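Local coordinates for uncharacterized protein (Borrelia turicatae, PDB 5VJ4) that is of unknown function but is a putative surface lipoprotein of a relapsing fever spirochete, differentially regulated in the tick-mammal transmission cycle, and possibly binds lipid, at residues 296-301 with 358-363; 313-318 with 350-355; 105-110 with 135-140. One frame throughout, in Å; residues are numbered along the deposited sequence.

Contact 1 (296-301 with 358-363)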
loop_
_atom_site.group_PDB
_atom_site.type_symbol
_atom_site.label_atom_id
_atom_site.label_comp_id
_atom_site.label_asym_id
_atom_site.label_seq_id
_atom_site.Cartn_x
_atom_site.Cartn_y
_atom_site.Cartn_z
ATOM N N LEU A 296 18.048 -20.805 -14.921
ATOM C CA LEU A 296 18.664 -22.029 -14.426
ATOM C C LEU A 296 18.884 -23.029 -15.556
ATOM O O LEU A 296 20.009 -23.514 -15.744
ATOM C CB LEU A 296 17.792 -22.656 -13.345
ATOM C CG LEU A 296 18.327 -23.838 -12.570
ATOM C CD1 LEU A 296 19.050 -23.169 -11.424
ATOM C CD2 LEU A 296 17.189 -24.718 -12.080
ATOM N N ASN A 297 17.824 -23.318 -16.316
ATOM C CA ASN A 297 17.903 -24.248 -17.445
ATOM C C ASN A 297 18.895 -23.793 -18.486
ATOM O O ASN A 297 19.760 -24.564 -18.904
ATOM C CB ASN A 297 16.534 -24.486 -18.054
ATOM C CG ASN A 297 15.662 -25.324 -17.154
ATOM O OD1 ASN A 297 15.319 -26.457 -17.493
ATOM N ND2 ASN A 297 15.329 -24.790 -15.977
ATOM N N ALA A 298 18.792 -22.522 -18.854
ATOM C CA ALA A 298 19.719 -21.919 -19.784
ATOM C C ALA A 298 21.197 -22.039 -19.337
ATOM O O ALA A 298 22.065 -22.148 -20.177
ATOM C CB ALA A 298 19.335 -20.471 -20.032
ATOM N N ILE A 299 21.482 -22.037 -18.037
ATOM C CA ILE A 299 22.872 -22.204 -17.596
ATOM C C ILE A 299 23.286 -23.675 -17.640
ATOM O O ILE A 299 24.432 -23.979 -17.945
ATOM C CB ILE A 299 23.187 -21.541 -16.235
ATOM C CG1 ILE A 299 22.933 -20.032 -16.299
ATOM C CG2 ILE A 299 24.652 -21.725 -15.884
ATOM C CD1 ILE A 299 23.323 -19.270 -15.045
ATOM N N THR A 300 22.357 -24.586 -17.365
ATOM C CA THR A 300 22.630 -26.024 -17.513
ATOM C C THR A 300 23.024 -26.383 -18.937
ATOM O O THR A 300 23.925 -27.181 -19.154
ATOM C CB THR A 300 21.428 -26.862 -17.052
ATOM O OG1 THR A 300 21.504 -26.962 -15.634
ATOM C CG2 THR A 300 21.390 -28.296 -17.697
ATOM N N THR A 301 22.332 -25.767 -19.886
ATOM C CA THR A 301 22.549 -25.938 -21.315
ATOM C C THR A 301 23.960 -25.545 -21.770
ATOM O O THR A 301 24.496 -26.171 -22.689
ATOM C CB THR A 301 21.440 -25.182 -22.075
ATOM O OG1 THR A 301 20.295 -26.035 -22.173
ATOM C CG2 THR A 301 21.842 -24.769 -23.443
ATOM N N ASP A 358 21.940 -14.036 -21.970
ATOM C CA ASP A 358 23.379 -14.185 -21.970
ATOM C C ASP A 358 23.747 -15.642 -21.944
ATOM O O ASP A 358 24.643 -16.054 -22.657
ATOM C CB ASP A 358 24.009 -13.425 -20.812
ATOM C CG ASP A 358 23.936 -11.916 -21.017
ATOM O OD1 ASP A 358 23.382 -11.478 -22.072
ATOM O OD2 ASP A 358 24.429 -11.171 -20.136
ATOM N N ALA A 359 23.029 -16.431 -21.158
ATOM C CA ALA A 359 23.287 -17.863 -21.093
ATOM C C ALA A 359 23.139 -18.515 -22.472
ATOM O O ALA A 359 23.978 -19.298 -22.892
ATOM C CB ALA A 359 22.381 -18.545 -20.052
ATOM N N GLN A 360 22.071 -18.171 -23.175
ATOM C CA GLN A 360 21.775 -18.797 -24.449
ATOM C C GLN A 360 22.810 -18.398 -25.520
ATOM O O GLN A 360 23.354 -19.268 -26.206
ATOM C CB GLN A 360 20.325 -18.519 -24.850
ATOM C CG GLN A 360 19.306 -19.096 -23.871
ATOM C CD GLN A 360 17.842 -18.788 -24.192
ATOM O OE1 GLN A 360 17.475 -17.700 -24.660
ATOM N NE2 GLN A 360 16.987 -19.754 -23.900
ATOM N N ALA A 361 23.126 -17.105 -25.606
ATOM C CA ALA A 361 24.221 -16.618 -26.468
ATOM C C ALA A 361 25.551 -17.331 -26.163
ATOM O O ALA A 361 26.337 -17.631 -27.064
ATOM C CB ALA A 361 24.381 -15.096 -26.390
ATOM N N ALA A 362 25.784 -17.626 -24.895
ATOM C CA ALA A 362 26.971 -18.370 -24.527
ATOM C C ALA A 362 26.936 -19.833 -25.010
ATOM O O ALA A 362 27.977 -20.343 -25.411
ATOM C CB ALA A 362 27.222 -18.282 -23.036
ATOM N N ARG A 363 25.768 -20.496 -24.991
ATOM C CA ARG A 363 25.659 -21.862 -25.553
ATOM C C ARG A 363 26.087 -21.871 -27.024
ATOM O O ARG A 363 26.858 -22.736 -27.436
ATOM C CB ARG A 363 24.246 -22.463 -25.431
ATOM C CG ARG A 363 24.139 -23.910 -25.945
ATOM C CD ARG A 363 22.785 -24.274 -26.585
ATOM N NE ARG A 363 22.499 -25.716 -26.484
ATOM C CZ ARG A 363 21.282 -26.273 -26.439
ATOM N NH1 ARG A 363 20.196 -25.510 -26.474
ATOM N NH2 ARG A 363 21.144 -27.601 -26.327
#
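One face of the Arg363 guanidinium carries the methyl of Thr301, with Thr301 CG2 lying 3.1 Å above the plane of the group and displaced toward its rim. The methyl rests along the inner part of the arginine as well: Thr301 CG2 is 3.5 Å from Arg363 CG, and the two side chains cross obliquely. Two torsions bring them together. With Thr301 OG1 beside its backbone N (chi1 -85°), CG2 stands anti to that N, which directs the methyl across the gap, while Arg363 CG is anti to its own backbone N (chi1 -177°) and the chain then bends at chi2, so that the flat group swings over the threonine. Both residues lie at the solvent-facing margin of the interface, and no hydrogen bond joins the two segments. Helices 263-301 and 345-365 run the same way here, at 18°, as the first and third members of an up-down-up bundle of three helices whose middle member is helix 308-334. Their segment axes come within 8.4 Å, a close approach for two helices, and alanines make it possible. Ala298 and Ala359 point at each other, with their CA atoms 5.6 Å apart, and the methyls meet tip to tip, Ala298 CB to Ala359 CB at 3.6 Å. Toward solvent, the CG methylene of Gln360 comes up beside the same methyl, 4.1 Å from Ala298 CB. On the inner side Ile299, whose CB is directed away from the partner helix, still touches it through its longer branch: Ile299 CG1 is 4.1 Å from Ala359 CB. Helix 308-334 closes this inner side, where Leu311 packs against both Ile299 and Ala359.

Contact 2 (313-318 with 350-355)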
loop_
_atom_site.group_PDB
_atom_site.type_symbol
_atom_site.label_atom_id
_atom_site.label_comp_id
_atom_site.label_asym_id
_atom_site.label_seq_id
_atom_site.Cartn_x
_atom_site.Cartn_y
_atom_site.Cartn_z
ATOM N N ALA A 313 27.524 -17.818 -10.921
ATOM C CA ALA A 313 27.691 -16.897 -9.812
ATOM C C ALA A 313 26.541 -15.909 -9.802
ATOM O O ALA A 313 25.912 -15.703 -8.768
ATOM C CB ALA A 313 29.026 -16.158 -9.907
ATOM N N ARG A 314 26.260 -15.331 -10.968
ATOM C CA ARG A 314 25.240 -14.308 -11.092
ATOM C C ARG A 314 23.903 -14.871 -10.633
ATOM O O ARG A 314 23.196 -14.212 -9.866
ATOM C CB ARG A 314 25.142 -13.831 -12.531
ATOM C CG ARG A 314 26.471 -13.474 -13.160
ATOM C CD ARG A 314 26.580 -11.993 -13.472
ATOM N NE ARG A 314 25.569 -11.591 -14.461
ATOM C CZ ARG A 314 25.644 -11.790 -15.781
ATOM N NH1 ARG A 314 26.698 -12.380 -16.330
ATOM N NH2 ARG A 314 24.654 -11.389 -16.566
ATOM N N LEU A 315 23.578 -16.088 -11.087
ATOM C CA LEU A 315 22.320 -16.721 -10.739
ATOM C C LEU A 315 22.191 -16.815 -9.234
ATOM O O LEU A 315 21.184 -16.388 -8.682
ATOM C CB LEU A 315 22.193 -18.111 -11.344
ATOM C CG LEU A 315 20.822 -18.778 -11.155
ATOM C CD1 LEU A 315 19.784 -18.124 -12.056
ATOM C CD2 LEU A 315 20.855 -20.283 -11.425
ATOM N N ASN A 316 23.216 -17.345 -8.577
ATOM C CA ASN A 316 23.163 -17.480 -7.123
ATOM C C ASN A 316 23.144 -16.155 -6.406
ATOM O O ASN A 316 22.386 -15.980 -5.457
ATOM C CB ASN A 316 24.266 -18.377 -6.597
ATOM C CG ASN A 316 24.049 -19.813 -6.997
ATOM O OD1 ASN A 316 22.932 -20.198 -7.316
ATOM N ND2 ASN A 316 25.109 -20.613 -6.994
ATOM N N ARG A 317 23.942 -15.212 -6.890
ATOM C CA ARG A 317 24.019 -13.903 -6.269
ATOM C C ARG A 317 22.673 -13.199 -6.368
ATOM O O ARG A 317 22.188 -12.642 -5.388
ATOM C CB ARG A 317 25.128 -13.073 -6.912
ATOM C CG ARG A 317 25.081 -11.597 -6.582
ATOM C CD ARG A 317 25.981 -10.863 -7.554
ATOM N NE ARG A 317 25.517 -9.502 -7.852
ATOM C CZ ARG A 317 25.741 -8.868 -9.003
ATOM N NH1 ARG A 317 26.399 -9.482 -9.988
ATOM N NH2 ARG A 317 25.303 -7.622 -9.172
ATOM N N PHE A 318 22.080 -13.250 -7.553
ATOM C CA PHE A 318 20.801 -12.609 -7.787
ATOM C C PHE A 318 19.715 -13.180 -6.904
ATOM O O PHE A 318 19.011 -12.414 -6.266
ATOM C CB PHE A 318 20.391 -12.702 -9.252
ATOM C CG PHE A 318 21.068 -11.698 -10.135
ATOM C CD1 PHE A 318 21.604 -10.533 -9.597
ATOM C CD2 PHE A 318 21.141 -11.897 -11.519
ATOM C CE1 PHE A 318 22.222 -9.596 -10.409
ATOM C CE2 PHE A 318 21.757 -10.964 -12.339
ATOM C CZ PHE A 318 22.292 -9.806 -11.785
ATOM N N ASN A 350 13.932 -8.784 -14.566
ATOM C CA ASN A 350 14.758 -8.341 -15.674
ATOM C C ASN A 350 16.175 -8.871 -15.580
ATOM O O ASN A 350 16.702 -9.392 -16.571
ATOM C CB ASN A 350 14.719 -6.816 -15.803
ATOM C CG ASN A 350 13.355 -6.300 -16.290
ATOM O OD1 ASN A 350 12.479 -7.063 -16.693
ATOM N ND2 ASN A 350 13.176 -4.993 -16.238
ATOM N N TYR A 351 16.770 -8.794 -14.393
ATOM C CA TYR A 351 18.097 -9.380 -14.183
ATOM C C TYR A 351 18.136 -10.842 -14.621
ATOM O O TYR A 351 19.040 -11.238 -15.357
ATOM C CB TYR A 351 18.571 -9.190 -12.749
ATOM C CG TYR A 351 19.015 -7.772 -12.415
ATOM C CD1 TYR A 351 18.761 -6.693 -13.280
ATOM C CD2 TYR A 351 19.666 -7.502 -11.210
ATOM C CE1 TYR A 351 19.160 -5.400 -12.953
ATOM C CE2 TYR A 351 20.072 -6.211 -10.872
ATOM C CZ TYR A 351 19.817 -5.164 -11.742
ATOM O OH TYR A 351 20.224 -3.891 -11.412
ATOM N N PHE A 352 17.124 -11.614 -14.243
ATOM C CA PHE A 352 17.072 -13.017 -14.638
ATOM C C PHE A 352 16.853 -13.228 -16.122
ATOM O O PHE A 352 17.313 -14.230 -16.673
ATOM C CB PHE A 352 16.023 -13.811 -13.839
ATOM C CG PHE A 352 16.434 -14.087 -12.436
ATOM C CD1 PHE A 352 17.573 -14.826 -12.170
ATOM C CD2 PHE A 352 15.694 -13.598 -11.367
ATOM C CE1 PHE A 352 17.964 -15.078 -10.865
ATOM C CE2 PHE A 352 16.084 -13.838 -10.061
ATOM C CZ PHE A 352 17.216 -14.583 -9.811
ATOM N N ILE A 353 16.125 -12.316 -16.756
ATOM C CA ILE A 353 15.820 -12.453 -18.180
ATOM C C ILE A 353 17.100 -12.189 -18.978
ATOM O O ILE A 353 17.490 -13.001 -19.825
ATOM C CB ILE A 353 14.654 -11.538 -18.609
ATOM C CG1 ILE A 353 13.347 -12.156 -18.138
ATOM C CG2 ILE A 353 14.584 -11.397 -20.121
ATOM C CD1 ILE A 353 12.126 -11.262 -18.273
ATOM N N ILE A 354 17.756 -11.071 -18.675
ATOM C CA ILE A 354 19.064 -10.774 -19.239
ATOM C C ILE A 354 19.990 -11.961 -19.046
ATOM O O ILE A 354 20.571 -12.452 -20.010
ATOM C CB ILE A 354 19.645 -9.497 -18.620
ATOM C CG1 ILE A 354 18.917 -8.274 -19.195
ATOM C CG2 ILE A 354 21.151 -9.422 -18.812
ATOM C CD1 ILE A 354 18.876 -7.080 -18.250
ATOM N N LEU A 355 20.076 -12.446 -17.810
ATOM C CA LEU A 355 20.911 -13.587 -17.520
ATOM C C LEU A 355 20.563 -14.804 -18.386
ATOM O O LEU A 355 21.448 -15.514 -18.824
ATOM C CB LEU A 355 20.839 -13.950 -16.049
ATOM C CG LEU A 355 21.863 -15.025 -15.668
ATOM C CD1 LEU A 355 23.267 -14.444 -15.553
ATOM C CD2 LEU A 355 21.455 -15.768 -14.408
#
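Helices 308-334 and 345-365 run nearly antiparallel, at 169°, with segment axes 10.7 Å apart and with Leu315 set against Phe352 and Phe318 against Tyr351. Large side chains fill this spacing. Phe318 is the most deeply engaged: one face of its ring is covered by Tyr351, whose CB makes a CH-pi contact 3.9 Å from the Phe318 centroid and 20° off the ring normal. From there the tyrosine ring leans across the phenylalanine at an oblique tilt, the planes 38° apart, with Tyr351 CD2 3.4 Å from Phe318 CE1. In both residues CG is anti to the carbonyl carbon, so each aromatic group projects beside its own backbone N. Phe352 CZ reaches the stem of Phe318 instead, 3.7 Å from Phe318 CB. Phe352 CE1 meets Leu315 CD1 at 3.7 Å, the two side chains crossing at about a right angle. Leu355 divides its methyls between two partners. Leu355 CD2 packs on Leu315 CD1, also at 3.7 Å, whereas Leu355 CD1 sits 3.4 Å above one face of the Arg314 guanidinium, toward its rim. The arginine gets there by bending at chi2 and chi3, and its NH2 has a weak, long ion pair with Asp358. On the side of helix 263-301, His292 meets the Phe352 ring edge-to-face. With no hydrogen bond between the two segments, the antiparallel pair depends on aromatic and aliphatic packing at the bundle core, and the one charge at the interface lies flat against a methyl near the surface, where its acidic partner probably steadies it only modestly.

Contact 3 (105-110 with 135-140). With SO4 (sulfate ion), chain F.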
loop_
_atom_site.group_PDB
_atom_site.type_symbol
_atom_site.label_atom_id
_atom_site.label_comp_id
_atom_site.label_asym_id
_atom_site.label_seq_id
_atom_site.Cartn_x
_atom_site.Cartn_y
_atom_site.Cartn_z
ATOM N N PRO A 105 -12.834 4.266 -33.993
ATOM C CA PRO A 105 -13.027 3.607 -35.281
ATOM C C PRO A 105 -11.756 3.093 -35.923
ATOM O O PRO A 105 -11.815 2.008 -36.472
ATOM C CB PRO A 105 -13.700 4.672 -36.131
ATOM C CG PRO A 105 -14.311 5.604 -35.144
ATOM C CD PRO A 105 -13.346 5.639 -34.003
ATOM N N LYS A 106 -10.635 3.807 -35.863
ATOM C CA LYS A 106 -9.418 3.230 -36.473
ATOM C C LYS A 106 -8.993 1.963 -35.744
ATOM O O LYS A 106 -8.573 0.999 -36.385
ATOM C CB LYS A 106 -8.264 4.225 -36.659
ATOM C CG LYS A 106 -8.369 5.373 -35.682
ATOM C CD LYS A 106 -7.493 6.536 -36.111
ATOM C CE LYS A 106 -7.816 7.790 -35.297
ATOM N NZ LYS A 106 -7.021 8.945 -35.805
ATOM N N LEU A 107 -9.140 1.966 -34.419
ATOM C CA LEU A 107 -8.832 0.787 -33.624
ATOM C C LEU A 107 -9.752 -0.363 -33.966
ATOM O O LEU A 107 -9.309 -1.496 -34.078
ATOM C CB LEU A 107 -8.927 1.079 -32.136
ATOM C CG LEU A 107 -8.594 -0.101 -31.199
ATOM C CD1 LEU A 107 -7.243 -0.729 -31.495
ATOM C CD2 LEU A 107 -8.657 0.353 -29.759
ATOM N N ILE A 108 -11.032 -0.070 -34.132
ATOM C CA ILE A 108 -11.943 -1.098 -34.512
ATOM C C ILE A 108 -11.535 -1.676 -35.869
ATOM O O ILE A 108 -11.652 -2.869 -36.105
ATOM C CB ILE A 108 -13.342 -0.553 -34.646
ATOM C CG1 ILE A 108 -13.807 -0.031 -33.298
ATOM C CG2 ILE A 108 -14.267 -1.628 -35.251
ATOM C CD1 ILE A 108 -15.298 -0.073 -33.056
ATOM N N ALA A 109 -11.063 -0.825 -36.764
ATOM C CA ALA A 109 -10.712 -1.291 -38.076
ATOM C C ALA A 109 -9.579 -2.293 -37.973
ATOM O O ALA A 109 -9.658 -3.383 -38.553
ATOM C CB ALA A 109 -10.341 -0.142 -38.967
ATOM N N LEU A 110 -8.558 -1.947 -37.194
ATOM C CA LEU A 110 -7.439 -2.854 -36.953
ATOM C C LEU A 110 -7.885 -4.192 -36.323
ATOM O O LEU A 110 -7.461 -5.263 -36.766
ATOM C CB LEU A 110 -6.376 -2.166 -36.113
ATOM C CG LEU A 110 -5.191 -2.993 -35.650
ATOM C CD1 LEU A 110 -4.369 -3.457 -36.847
ATOM C CD2 LEU A 110 -4.351 -2.185 -34.667
ATOM N N VAL A 135 -2.593 4.726 -27.840
ATOM C CA VAL A 135 -1.569 3.908 -27.172
ATOM C C VAL A 135 -1.733 2.404 -27.472
ATOM O O VAL A 135 -0.771 1.718 -27.870
ATOM C CB VAL A 135 -1.559 4.154 -25.654
ATOM C CG1 VAL A 135 -0.550 3.245 -24.981
ATOM C CG2 VAL A 135 -1.238 5.609 -25.350
ATOM N N ILE A 136 -2.954 1.897 -27.307
ATOM C CA ILE A 136 -3.164 0.469 -27.504
ATOM C C ILE A 136 -3.150 0.091 -28.983
ATOM O O ILE A 136 -2.760 -1.023 -29.348
ATOM C CB ILE A 136 -4.375 -0.079 -26.730
ATOM C CG1 ILE A 136 -5.631 0.437 -27.307
ATOM C CG2 ILE A 136 -4.316 0.202 -25.218
ATOM C CD1 ILE A 136 -6.185 -0.703 -28.091
ATOM N N TYR A 137 -3.537 1.040 -29.839
ATOM C CA TYR A 137 -3.368 0.888 -31.300
ATOM C C TYR A 137 -1.887 0.737 -31.644
ATOM O O TYR A 137 -1.503 -0.213 -32.345
ATOM C CB TYR A 137 -3.993 2.062 -32.092
ATOM C CG TYR A 137 -3.908 1.913 -33.616
ATOM C CD1 TYR A 137 -4.963 1.372 -34.356
ATOM C CD2 TYR A 137 -2.765 2.297 -34.305
ATOM C CE1 TYR A 137 -4.860 1.192 -35.730
ATOM C CE2 TYR A 137 -2.663 2.135 -35.681
ATOM C CZ TYR A 137 -3.705 1.580 -36.382
ATOM O OH TYR A 137 -3.596 1.435 -37.740
ATOM N N ASP A 138 -1.071 1.681 -31.149
ATOM C CA ASP A 138 0.366 1.638 -31.405
ATOM C C ASP A 138 0.956 0.302 -31.009
ATOM O O ASP A 138 1.754 -0.255 -31.765
ATOM C CB ASP A 138 1.101 2.782 -30.699
ATOM C CG ASP A 138 0.780 4.146 -31.296
ATOM O OD1 ASP A 138 0.863 4.285 -32.532
ATOM O OD2 ASP A 138 0.458 5.085 -30.532
ATOM N N ARG A 139 0.533 -0.227 -29.853
ATOM C CA ARG A 139 1.078 -1.484 -29.374
ATOM C C ARG A 139 0.616 -2.611 -30.258
ATOM O O ARG A 139 1.456 -3.319 -30.825
ATOM C CB ARG A 139 0.720 -1.753 -27.915
ATOM C CG ARG A 139 1.521 -2.873 -27.272
ATOM C CD ARG A 139 2.933 -2.429 -26.876
ATOM N NE ARG A 139 3.556 -3.396 -25.958
ATOM C CZ ARG A 139 4.200 -4.529 -26.296
ATOM N NH1 ARG A 139 4.343 -4.908 -27.553
ATOM N NH2 ARG A 139 4.717 -5.299 -25.359
ATOM N N LEU A 140 -0.707 -2.756 -30.409
ATOM C CA LEU A 140 -1.259 -3.937 -31.097
ATOM C C LEU A 140 -0.816 -4.054 -32.557
ATOM O O LEU A 140 -0.697 -5.147 -33.114
ATOM C CB LEU A 140 -2.775 -3.956 -31.004
ATOM C CG LEU A 140 -3.394 -4.177 -29.630
ATOM C CD1 LEU A 140 -4.909 -4.312 -29.725
ATOM C CD2 LEU A 140 -2.806 -5.424 -29.012
HETATM S S SO4 F . 6.629 -9.369 -27.132
HETATM O O1 SO4 F . 8.019 -9.538 -27.602
HETATM O O2 SO4 F . 6.348 -10.342 -26.051
HETATM O O3 SO4 F . 5.634 -9.699 -28.178
HETATM O O4 SO4 F . 6.551 -7.949 -26.691
#
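Arg139 NH2 is gripped twice, by a hydrogen bond to the carbonyl of Ile205 and by a weak one to a sulfate ion, where Arg139 NH2 lies 3.5 Å from O4 with an N-H...O angle of 167°. That oxygen sits at the edge of the guanidinium, in its plane. Arg139 NE gives a further bond to Phe200 O, and the sulfate, probably from the crystallisation liquor, also accepts from Thr207 N. The arginine takes no part in the packing of 105-110 on 135-140, which belongs to the small N-terminal helices. Helices 105-114 and 133-141, with helix 118-128 between them in sequence, run nearly parallel, their segment axes 24° apart and 10.1 Å at closest approach. Tyr137 makes the largest single contribution. With CG anti to the backbone N (chi1 -177°) it reaches out to helix 105-114, where Leu107 CA and Lys106 O lie at the ring edge, the latter 3.8 Å from Tyr137 CE1. Leu110 crosses the ring obliquely, Leu110 CD2 standing 3.6 Å from Tyr137 CE1, and the same methyl makes a looser contact with Leu140 CB, 4.4 Å away. Further inside, the end of Leu107 lies against that of Ile136, which also touches Ile124 of helix 118-128. The two helices are therefore joined mainly by apolar contacts, without a hydrogen bond across, while the two carbonyls bonded by Arg139 tie helix 133-141 to the end of helix 176-201 and the residues just after it, and the arginine's positive charge would probably draw an anion such as the weakly held sulfate.

How the contacts relate
Contact 3 comes first along the chain and closes before the other two open; it lies in the N-terminal helices, its centre about 37 Å from that of contact 1 and about 36 Å from that of contact 2, with no touch. Contacts 1 and 2 are neighbours, about 11 Å between centres, and share helix 345-365, which contact 1 pairs with helix 263-301 and contact 2 with helix 308-334. In sequence, contact 2 falls between the two segments of contact 1. Leu296 against Leu315 and Ile299 against Leu355 join them in one continuous run of apolar packing, beside the weak, long Asp358-Arg314 ion pair. The contacts thus sample two separate parts of a mainly helical, strand-free chain.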